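Local structure of antibiotic biosynthesis monooxygenase family protein (Shewanella oneidensis, 2BBE) at residues Q12-V17 / T102-I107; A18-K23 / E96-E101; I48-N53 / F64-V69. The protein is of unknown function but belongs to the antibiotic biosynthesis monooxygenase family and may therefore act as a monooxygenase. All coordinates share one frame; numbering follows the deposited sequence. Where two conformers were deposited one is given.

Interaction 1. Residues Q12-V17 / T102-I107; sequences QQIVCV and TYHQVI
Val15 and Tyr103 face each other as an antiparallel hydrogen-bonded pair and bury more surface here than any other residues of the two segments. Val15 N gives its hydrogen to Tyr103 O at 2.9 Å along an almost straight line (171°), although it arrives from above the carbonyl plane. The return bond, Tyr103 N to Val15 O at 2.8 Å, lies in the carbonyl plane but is bent at the hydrogen (143°). Val15 O also receives a CA-H...O contact from Thr102 CA at 3.2 Å. The side chains of the pair leave the same face of the sheet and cross obliquely, touching at their roots, Val15 CB to Tyr103 CB 3.9 Å. Tyr103 CG lies beside its backbone N (chi1 -67°), and the ring passes Val17, whose CG2 meets Tyr103 CE1 at 4.1 Å; the phenol OH bonds to Thr63 of the second subunit. His104 turns an in-plane edge atom, CD2, to Gln13 O at 3.3 Å, with Ile14 running alongside it. Beyond this point a water links the strands, donating to Gln13 O and accepting from Gln105 N. Strand 61-68 flanks strand 8-22, helix 71-78 lays Phe74 against Ile14, Cys16 and Thr102, and residues 103-106 pair with a strand of the second subunit, continuing the sheet, consistent with the family's dimeric alpha-beta barrel clan.

Interaction 2. Residues A18-K23 / E96-E101; sequences ASFLSK and ESFHVE
Phe98 CG occupies the crowded position between its backbone N and carbonyl carbon (chi1 70°), whereas Phe20 CG lies anti to its carbonyl carbon (chi1 -57°). The two chains start side by side from the same face as a non-hydrogen-bonded pair, but these settings send the rings apart, and the close touch is Phe20 CD1 against Phe98 CB at 3.5 Å. On the other face Leu21 CG stands anti to the backbone N (chi1 -175°), bringing CD2 to Ser97 OG at 3.6 Å and alongside the extended Glu96 chain. Ser19 and His99 form a hydrogen-bonded pair, Ser19 N to His99 O and His99 N to Ser19 O both 2.9 Å. Further along, Leu21 N donates to Ser97 O at 2.8 Å, nearly along the C=O axis, while Leu21 O accepts from Glu96 N at 2.7 Å. Glu96 and Ser97 thus share Leu21 as partner, a classic beta bulge where the chain turns its corner. Within its own strand His99 NE2 donates to Glu101 OE1 at 2.8 Å, the oxygen in the imidazole plane but approached from above the carboxylate plane; Glu101 OE2 has a salt bridge to Arg61 of the second subunit. Strand 61-68 borders strand 8-22 along its other edge, and Phe20 packs against Leu30 and Leu34 of helix 27-35 and Met91 of helix 81-94, with Tyr86 meeting its ring edge-to-face.

Interaction 3. Residues I48-N53 / F64-V69; sequences IRYELN and FVEKFV
Backbone hydrogen bonds zip this antiparallel hairpin. Glu51 N to Val65 O (2.9 Å) and Val65 N to Glu51 O (2.8 Å) lie in their carbonyl planes and are nearly straight. At the other end Lys67 O is gripped by two donors, Ile48 N at 2.8 Å from above the carbonyl plane and Arg49 N at 3.0 Å on a lone pair; this is a classic beta bulge. Aromatic contacts dominate the face carrying Tyr50, Leu52, Phe64 and Glu66. The rings of Tyr50 and Phe64 form an offset stack, centroids 4.0 Å apart and planes at 20°, with Phe64 chi1 at -96°, away from a staggered position. Leu52 CD1 sits over the centre of the opposite Phe64 face, 3.8 Å from its centroid, so this ring is sandwiched between an aromatic and a methyl. Glu66 runs beside Tyr50, its carboxylate turned 61° from the ring and its CD 3.6 Å from Tyr50 CE1 at the ring edge; a water joins Glu66 OE2 to Tyr50 OH. Arg49, Glu51 and Lys67 share the other face with Val65. Arg49 and Lys67 both bend at chi3 and cross, Lys67 CE over one guanidinium face and Lys67 NZ 3.7 Å from Arg49 NH2. The repulsion is probably eased by Glu51 of the second subunit, salt-bridged to Arg49 and, weakly and at long range, paired with Lys67 NZ, which also donates a hydrogen bond to Gln105 OE1. Strand 8-22 lies next to 61-68, helices 27-35 and 38-42 cover Leu52 and Phe64 through Leu34 and Ile38, and residues 52-53 pair with a strand of the second subunit.

All three interactions belong to one four-stranded antiparallel sheet. Interactions 1 and 2 are successive lengths of the same strand pair, 8-22 with 95-107, their centres about 19 Å apart; Val17 N reaches Glu101 O at 2.9 Å where they join. Interaction 3 joins the two strands on the other side of strand 8-22 from 95-107, its centre about 11 Å from that of interaction 1 and about 16 Å from that of interaction 2. Probable backbone hydrogen bonds stitch it on: Ile14 O to Phe68 N, Cys16 O to Glu66 N and Ala18 O to Phe64 N, each 2.8 Å. The His104 side chain lies about 3 Å from a sulfate that is probably a crystallisation additive.

Interaction 1. Residues Q12-V17 / T102-I107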
loop_
_atom_site.group_PDB
_atom_site.type_symbol
_atom_site.label_atom_id
_atom_site.label_comp_id
_atom_site.label_asym_id
_atom_site.label_seq_id
_atom_site.Cartn_x
_atom_site.Cartn_y
_atom_site.Cartn_z
ATOM N N GLN A 12 -7.807 -11.367 -10.703
ATOM C CA GLN A 12 -7.279 -12.308 -9.711
ATOM C C GLN A 12 -7.411 -11.804 -8.270
ATOM O O GLN A 12 -7.987 -12.485 -7.418
ATOM C CB GLN A 12 -5.808 -12.685 -10.005
ATOM C CG GLN A 12 -5.221 -13.631 -8.946
ATOM C CD GLN A 12 -3.717 -13.841 -9.064
ATOM O OE1 GLN A 12 -3.193 -13.975 -10.175
ATOM N NE2 GLN A 12 -3.011 -13.887 -7.903
ATOM N N GLN A 13 -6.832 -10.638 -7.991
ATOM C CA GLN A 13 -6.792 -10.126 -6.614
ATOM C C GLN A 13 -8.184 -9.736 -6.139
ATOM O O GLN A 13 -9.048 -9.365 -6.949
ATOM C CB GLN A 13 -5.798 -8.965 -6.496
ATOM C CG GLN A 13 -4.346 -9.418 -6.749
ATOM C CD GLN A 13 -3.374 -8.268 -6.696
ATOM O OE1 GLN A 13 -3.567 -7.330 -5.923
ATOM N NE2 GLN A 13 -2.326 -8.324 -7.514
ATOM N N ILE A 14 -8.407 -9.846 -4.835
ATOM C CA ILE A 14 -9.738 -9.645 -4.282
ATOM C C ILE A 14 -9.676 -8.520 -3.273
ATOM O O ILE A 14 -8.853 -8.539 -2.336
ATOM C CB ILE A 14 -10.291 -10.936 -3.594
ATOM C CG1 ILE A 14 -10.533 -12.048 -4.645
ATOM C CG2 ILE A 14 -11.569 -10.623 -2.791
ATOM C CD1 ILE A 14 -11.641 -11.728 -5.667
ATOM N N VAL A 15 -10.533 -7.534 -3.486
ATOM C CA VAL A 15 -10.675 -6.413 -2.555
ATOM C C VAL A 15 -11.962 -6.627 -1.754
ATOM O O VAL A 15 -12.960 -7.093 -2.302
ATOM C CB VAL A 15 -10.673 -5.050 -3.315
ATOM C CG1 VAL A 15 -11.188 -3.874 -2.406
ATOM C CG2 VAL A 15 -9.238 -4.741 -3.830
ATOM N N CYS A 16 -11.936 -6.321 -0.465
ATOM C CA CYS A 16 -13.163 -6.388 0.331
ATOM C C CYS A 16 -13.302 -5.161 1.196
ATOM O O CYS A 16 -12.322 -4.704 1.829
ATOM C CB CYS A 16 -13.200 -7.658 1.213
ATOM S SG CYS A 16 -14.686 -7.797 2.264
ATOM N N VAL A 17 -14.512 -4.612 1.221
ATOM C CA VAL A 17 -14.847 -3.544 2.156
ATOM C C VAL A 17 -15.978 -4.059 3.048
ATOM O O VAL A 17 -17.037 -4.456 2.550
ATOM C CB VAL A 17 -15.272 -2.241 1.445
ATOM C CG1 VAL A 17 -15.669 -1.169 2.482
ATOM C CG2 VAL A 17 -14.123 -1.711 0.537
ATOM N N THR A 102 -17.372 -7.482 -1.940
ATOM C CA THR A 102 -16.069 -7.814 -2.552
ATOM C C THR A 102 -15.985 -7.222 -3.946
ATOM O O THR A 102 -17.021 -6.966 -4.588
ATOM C CB THR A 102 -15.803 -9.347 -2.615
ATOM O OG1 THR A 102 -16.785 -9.953 -3.464
ATOM C CG2 THR A 102 -15.861 -9.965 -1.201
ATOM N N TYR A 103 -14.753 -6.998 -4.399
ATOM C CA TYR A 103 -14.473 -6.258 -5.608
ATOM C C TYR A 103 -13.249 -6.838 -6.329
ATOM O O TYR A 103 -12.432 -7.535 -5.706
ATOM C CB TYR A 103 -14.080 -4.835 -5.226
ATOM C CG TYR A 103 -15.149 -3.969 -4.603
ATOM C CD1 TYR A 103 -15.351 -3.947 -3.207
ATOM C CD2 TYR A 103 -15.906 -3.104 -5.401
ATOM C CE1 TYR A 103 -16.316 -3.085 -2.629
ATOM C CE2 TYR A 103 -16.880 -2.258 -4.839
ATOM C CZ TYR A 103 -17.071 -2.253 -3.459
ATOM O OH TYR A 103 -18.012 -1.403 -2.911
ATOM N N HIS A 104 -13.125 -6.512 -7.620
ATOM C CA HIS A 104 -11.860 -6.560 -8.362
ATOM C C HIS A 104 -11.382 -5.131 -8.590
ATOM O O HIS A 104 -12.192 -4.214 -8.850
ATOM C CB HIS A 104 -12.041 -7.223 -9.730
ATOM C CG HIS A 104 -12.273 -8.697 -9.649
ATOM N ND1 HIS A 104 -13.360 -9.305 -10.227
ATOM C CD2 HIS A 104 -11.554 -9.684 -9.063
ATOM C CE1 HIS A 104 -13.304 -10.607 -10.009
ATOM N NE2 HIS A 104 -12.224 -10.860 -9.294
ATOM N N GLN A 105 -10.068 -4.950 -8.539
ATOM C CA GLN A 105 -9.481 -3.640 -8.715
ATOM C C GLN A 105 -9.409 -3.298 -10.189
ATOM O O GLN A 105 -9.147 -4.171 -11.019
ATOM C CB GLN A 105 -8.098 -3.556 -8.060
ATOM C CG GLN A 105 -7.552 -2.109 -7.976
ATOM C CD GLN A 105 -6.149 -2.020 -7.358
ATOM O OE1 GLN A 105 -5.557 -3.028 -6.966
ATOM N NE2 GLN A 105 -5.618 -0.819 -7.295
ATOM N N VAL A 106 -9.687 -2.030 -10.495
ATOM C CA VAL A 106 -9.539 -1.455 -11.839
ATOM C C VAL A 106 -8.233 -0.643 -11.900
ATOM O O VAL A 106 -8.074 0.355 -11.178
ATOM C CB VAL A 106 -10.723 -0.502 -12.194
ATOM C CG1 VAL A 106 -10.561 0.094 -13.638
ATOM C CG2 VAL A 106 -12.047 -1.210 -12.029
ATOM N N ILE A 107 -7.324 -1.069 -12.770
ATOM C CA ILE A 107 -6.037 -0.411 -12.961
ATOM C C ILE A 107 -6.108 0.548 -14.144
ATOM O O ILE A 107 -6.402 0.132 -15.268
ATOM C CB ILE A 107 -4.899 -1.466 -13.181
ATOM C CG1 ILE A 107 -4.884 -2.501 -12.022
ATOM C CG2 ILE A 107 -3.528 -0.781 -13.312
ATOM C CD1 ILE A 107 -4.422 -1.899 -10.645
HETATM O O HOH W 1 -8.345 -7.127 -8.222
#

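Interaction 2. Residues A18-K23 / E96-E101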
loop_
_atom_site.group_PDB
_atom_site.type_symbol
_atom_site.label_atom_id
_atom_site.label_comp_id
_atom_site.label_asym_id
_atom_site.label_seq_id
_atom_site.Cartn_x
_atom_site.Cartn_y
_atom_site.Cartn_z
ATOM N N ALA A 18 -15.751 -4.067 4.354
ATOM C CA ALA A 18 -16.731 -4.628 5.303
ATOM C C ALA A 18 -16.975 -3.582 6.390
ATOM O O ALA A 18 -16.066 -3.270 7.181
ATOM C CB ALA A 18 -16.179 -5.966 5.910
ATOM N N SER A 19 -18.187 -3.019 6.413
ATOM C CA SER A 19 -18.516 -1.944 7.341
ATOM C C SER A 19 -19.490 -2.465 8.364
ATOM O O SER A 19 -20.388 -3.262 8.034
ATOM C CB SER A 19 -19.121 -0.722 6.627
ATOM O OG SER A 19 -20.322 -1.056 5.932
ATOM N N PHE A 20 -19.315 -2.001 9.595
ATOM C CA PHE A 20 -20.121 -2.439 10.729
ATOM C C PHE A 20 -20.609 -1.240 11.494
ATOM O O PHE A 20 -19.803 -0.389 11.895
ATOM C CB PHE A 20 -19.294 -3.346 11.647
ATOM C CG PHE A 20 -18.726 -4.539 10.934
ATOM C CD1 PHE A 20 -19.491 -5.702 10.783
ATOM C CD2 PHE A 20 -17.462 -4.467 10.333
ATOM C CE1 PHE A 20 -18.988 -6.800 10.081
ATOM C CE2 PHE A 20 -16.955 -5.547 9.635
ATOM C CZ PHE A 20 -17.709 -6.722 9.509
ATOM N N LEU A 21 -21.929 -1.162 11.686
ATOM C CA LEU A 21 -22.518 -0.067 12.468
ATOM C C LEU A 21 -22.791 -0.550 13.882
ATOM O O LEU A 21 -23.670 -1.395 14.086
ATOM C CB LEU A 21 -23.836 0.397 11.839
ATOM C CG LEU A 21 -24.496 1.624 12.491
ATOM C CD1 LEU A 21 -23.673 2.913 12.220
ATOM C CD2 LEU A 21 -25.914 1.777 11.973
ATOM N N SER A 22 -22.066 -0.016 14.864
ATOM C CA SER A 22 -22.240 -0.500 16.231
ATOM C C SER A 22 -23.619 -0.095 16.786
ATOM O O SER A 22 -24.242 0.880 16.332
ATOM C CB SER A 22 -21.124 -0.014 17.167
ATOM O OG SER A 22 -21.399 1.302 17.595
ATOM N N LYS A 23 -24.100 -0.876 17.746
ATOM C CA LYS A 23 -25.216 -0.443 18.594
ATOM C C LYS A 23 -24.769 0.746 19.464
ATOM O O LYS A 23 -23.560 0.972 19.640
ATOM C CB LYS A 23 -25.671 -1.606 19.487
ATOM C CG LYS A 23 -26.184 -2.824 18.697
ATOM C CD LYS A 23 -26.483 -4.021 19.605
ATOM C CE LYS A 23 -27.222 -5.133 18.806
ATOM N NZ LYS A 23 -28.132 -6.006 19.649
ATOM N N GLU A 96 -25.470 -3.233 15.045
ATOM C CA GLU A 96 -26.853 -2.993 14.618
ATOM C C GLU A 96 -27.092 -3.520 13.197
ATOM O O GLU A 96 -28.112 -4.189 12.917
ATOM C CB GLU A 96 -27.152 -1.490 14.660
ATOM C CG GLU A 96 -28.538 -1.117 14.153
ATOM C CD GLU A 96 -28.849 0.350 14.341
ATOM O OE1 GLU A 96 -28.595 0.882 15.444
ATOM O OE2 GLU A 96 -29.348 0.985 13.379
ATOM N N SER A 97 -26.156 -3.213 12.300
ATOM C CA SER A 97 -26.254 -3.598 10.897
ATOM C C SER A 97 -24.852 -3.550 10.299
ATOM O O SER A 97 -23.943 -2.920 10.873
ATOM C CB SER A 97 -27.206 -2.677 10.117
ATOM O OG SER A 97 -26.838 -1.314 10.285
ATOM N N PHE A 98 -24.684 -4.202 9.145
ATOM C CA PHE A 98 -23.373 -4.279 8.527
ATOM C C PHE A 98 -23.530 -4.470 7.029
ATOM O O PHE A 98 -24.630 -4.695 6.539
ATOM C CB PHE A 98 -22.534 -5.411 9.164
ATOM C CG PHE A 98 -23.022 -6.814 8.833
ATOM C CD1 PHE A 98 -24.156 -7.348 9.455
ATOM C CD2 PHE A 98 -22.336 -7.594 7.904
ATOM C CE1 PHE A 98 -24.609 -8.655 9.148
ATOM C CE2 PHE A 98 -22.777 -8.897 7.582
ATOM C CZ PHE A 98 -23.915 -9.433 8.220
ATOM N N HIS A 99 -22.429 -4.352 6.302
ATOM C CA HIS A 99 -22.437 -4.620 4.873
ATOM C C HIS A 99 -21.072 -5.138 4.465
ATOM O O HIS A 99 -20.047 -4.604 4.882
ATOM C CB HIS A 99 -22.774 -3.351 4.075
ATOM C CG HIS A 99 -22.944 -3.596 2.607
ATOM N ND1 HIS A 99 -24.144 -4.001 2.058
ATOM C CD2 HIS A 99 -22.072 -3.508 1.576
ATOM C CE1 HIS A 99 -24.008 -4.149 0.751
ATOM N NE2 HIS A 99 -22.759 -3.855 0.430
ATOM N N VAL A 100 -21.055 -6.191 3.658
ATOM C CA VAL A 100 -19.788 -6.721 3.167
ATOM C C VAL A 100 -19.874 -6.705 1.644
ATOM O O VAL A 100 -20.889 -7.133 1.074
ATOM C CB VAL A 100 -19.542 -8.175 3.645
ATOM C CG1 VAL A 100 -18.261 -8.757 2.979
ATOM C CG2 VAL A 100 -19.467 -8.256 5.179
ATOM N N GLU A 101 -18.846 -6.184 0.980
ATOM C CA GLU A 101 -18.823 -6.179 -0.479
ATOM C C GLU A 101 -17.440 -6.571 -0.967
ATOM O O GLU A 101 -16.450 -6.047 -0.472
ATOM C CB GLU A 101 -19.154 -4.781 -1.034
ATOM C CG GLU A 101 -19.472 -4.803 -2.556
ATOM C CD GLU A 101 -20.807 -4.122 -2.890
ATOM O OE1 GLU A 101 -21.417 -3.503 -1.985
ATOM O OE2 GLU A 101 -21.237 -4.190 -4.062
#

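Interaction 3. Residues I48-N53 / F64-V69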
loop_
_atom_site.group_PDB
_atom_site.type_symbol
_atom_site.label_atom_id
_atom_site.label_comp_id
_atom_site.label_asym_id
_atom_site.label_seq_id
_atom_site.Cartn_x
_atom_site.Cartn_y
_atom_site.Cartn_z
ATOM N N ILE A 48 -2.886 -9.240 1.619
ATOM C CA ILE A 48 -2.097 -8.082 1.125
ATOM C C ILE A 48 -2.319 -6.864 2.008
ATOM O O ILE A 48 -1.370 -6.155 2.361
ATOM C CB ILE A 48 -2.450 -7.725 -0.355
ATOM C CG1 ILE A 48 -2.096 -8.887 -1.296
ATOM C CG2 ILE A 48 -1.796 -6.387 -0.816
ATOM C CD1 ILE A 48 -2.709 -8.727 -2.738
ATOM N N ARG A 49 -3.576 -6.661 2.400
ATOM C CA ARG A 49 -3.999 -5.487 3.127
ATOM C C ARG A 49 -5.143 -5.856 4.049
ATOM O O ARG A 49 -6.073 -6.603 3.674
ATOM C CB ARG A 49 -4.448 -4.366 2.150
ATOM C CG ARG A 49 -5.027 -3.153 2.805
ATOM C CD ARG A 49 -5.546 -2.113 1.769
ATOM N NE ARG A 49 -4.497 -1.723 0.821
ATOM C CZ ARG A 49 -4.728 -1.236 -0.399
ATOM N NH1 ARG A 49 -5.977 -1.080 -0.833
ATOM N NH2 ARG A 49 -3.714 -0.886 -1.176
ATOM N N TYR A 50 -5.082 -5.326 5.261
ATOM C CA TYR A 50 -6.169 -5.520 6.228
ATOM C C TYR A 50 -6.204 -4.349 7.199
ATOM O O TYR A 50 -5.608 -4.401 8.294
ATOM C CB TYR A 50 -5.951 -6.840 6.957
ATOM C CG TYR A 50 -7.153 -7.394 7.672
ATOM C CD1 TYR A 50 -8.302 -7.798 6.962
ATOM C CD2 TYR A 50 -7.116 -7.574 9.046
ATOM C CE1 TYR A 50 -9.409 -8.355 7.625
ATOM C CE2 TYR A 50 -8.208 -8.145 9.727
ATOM C CZ TYR A 50 -9.340 -8.521 9.004
ATOM O OH TYR A 50 -10.380 -9.075 9.694
ATOM N N GLU A 51 -6.895 -3.291 6.783
ATOM C CA GLU A 51 -6.826 -2.009 7.467
ATOM C C GLU A 51 -8.169 -1.677 8.094
ATOM O O GLU A 51 -9.209 -1.766 7.433
ATOM C CB GLU A 51 -6.438 -0.907 6.480
ATOM C CG GLU A 51 -5.034 -1.096 5.913
ATOM C CD GLU A 51 -4.700 -0.053 4.863
ATOM O OE1 GLU A 51 -5.542 0.840 4.591
ATOM O OE2 GLU A 51 -3.580 -0.129 4.316
ATOM N N LEU A 52 -8.129 -1.302 9.370
ATOM C CA LEU A 52 -9.324 -0.914 10.121
ATOM C C LEU A 52 -9.462 0.618 10.175
ATOM O O LEU A 52 -8.462 1.341 10.237
ATOM C CB LEU A 52 -9.248 -1.500 11.545
ATOM C CG LEU A 52 -10.512 -1.426 12.419
ATOM C CD1 LEU A 52 -11.728 -2.131 11.741
ATOM C CD2 LEU A 52 -10.208 -2.030 13.803
ATOM N N ASN A 53 -10.702 1.103 10.146
ATOM C CA ASN A 53 -10.986 2.527 9.974
ATOM C C ASN A 53 -12.233 2.903 10.784
ATOM O O ASN A 53 -13.218 2.135 10.822
ATOM C CB ASN A 53 -11.240 2.841 8.487
ATOM C CG ASN A 53 -10.128 2.315 7.564
ATOM O OD1 ASN A 53 -10.150 1.153 7.110
ATOM N ND2 ASN A 53 -9.154 3.151 7.311
ATOM N N PHE A 64 -13.494 -2.305 7.719
ATOM C CA PHE A 64 -12.277 -2.909 7.207
ATOM C C PHE A 64 -12.126 -2.674 5.702
ATOM O O PHE A 64 -13.077 -2.852 4.928
ATOM C CB PHE A 64 -12.258 -4.446 7.463
ATOM C CG PHE A 64 -11.510 -4.854 8.710
ATOM C CD1 PHE A 64 -10.141 -4.569 8.850
ATOM C CD2 PHE A 64 -12.162 -5.555 9.731
ATOM C CE1 PHE A 64 -9.445 -4.960 10.003
ATOM C CE2 PHE A 64 -11.471 -5.956 10.872
ATOM C CZ PHE A 64 -10.128 -5.639 11.018
ATOM N N VAL A 65 -10.910 -2.319 5.301
ATOM C CA VAL A 65 -10.527 -2.220 3.899
ATOM C C VAL A 65 -9.451 -3.275 3.676
ATOM O O VAL A 65 -8.384 -3.244 4.319
ATOM C CB VAL A 65 -10.005 -0.797 3.575
ATOM C CG1 VAL A 65 -9.296 -0.765 2.178
ATOM C CG2 VAL A 65 -11.193 0.208 3.660
ATOM N N GLU A 66 -9.746 -4.228 2.791
ATOM C CA GLU A 66 -8.965 -5.457 2.711
ATOM C C GLU A 66 -8.553 -5.756 1.276
ATOM O O GLU A 66 -9.236 -5.326 0.330
ATOM C CB GLU A 66 -9.803 -6.654 3.226
ATOM C CG GLU A 66 -10.619 -6.394 4.510
ATOM C CD GLU A 66 -11.536 -7.571 4.891
ATOM O OE1 GLU A 66 -11.450 -8.656 4.265
ATOM O OE2 GLU A 66 -12.344 -7.411 5.840
ATOM N N LYS A 67 -7.469 -6.523 1.137
ATOM C CA LYS A 67 -7.029 -7.055 -0.163
ATOM C C LYS A 67 -6.306 -8.384 0.041
ATOM O O LYS A 67 -5.486 -8.530 0.961
ATOM C CB LYS A 67 -6.136 -6.050 -0.918
ATOM C CG LYS A 67 -6.038 -6.302 -2.435
ATOM C CD LYS A 67 -5.023 -5.371 -3.153
ATOM C CE LYS A 67 -5.492 -3.913 -3.268
ATOM N NZ LYS A 67 -4.509 -3.023 -4.054
ATOM N N PHE A 68 -6.623 -9.351 -0.819
ATOM C CA PHE A 68 -6.063 -10.706 -0.780
ATOM C C PHE A 68 -5.575 -11.095 -2.165
ATOM O O PHE A 68 -6.065 -10.576 -3.178
ATOM C CB PHE A 68 -7.111 -11.728 -0.284
ATOM C CG PHE A 68 -7.549 -11.476 1.124
ATOM C CD1 PHE A 68 -8.598 -10.586 1.388
ATOM C CD2 PHE A 68 -6.877 -12.086 2.195
ATOM C CE1 PHE A 68 -8.989 -10.312 2.713
ATOM C CE2 PHE A 68 -7.246 -11.819 3.514
ATOM C CZ PHE A 68 -8.298 -10.935 3.773
ATOM N N VAL A 69 -4.590 -11.992 -2.211
ATOM C CA VAL A 69 -3.949 -12.343 -3.482
ATOM C C VAL A 69 -4.941 -12.964 -4.488
ATOM O O VAL A 69 -4.753 -12.865 -5.703
ATOM C CB VAL A 69 -2.716 -13.267 -3.266
ATOM C CG1 VAL A 69 -1.631 -12.534 -2.455
ATOM C CG2 VAL A 69 -3.115 -14.550 -2.585
HETATM O O HOH W 2 -8.262 -2.609 -0.724
HETATM O O HOH W 3 -12.617 -9.753 7.877
#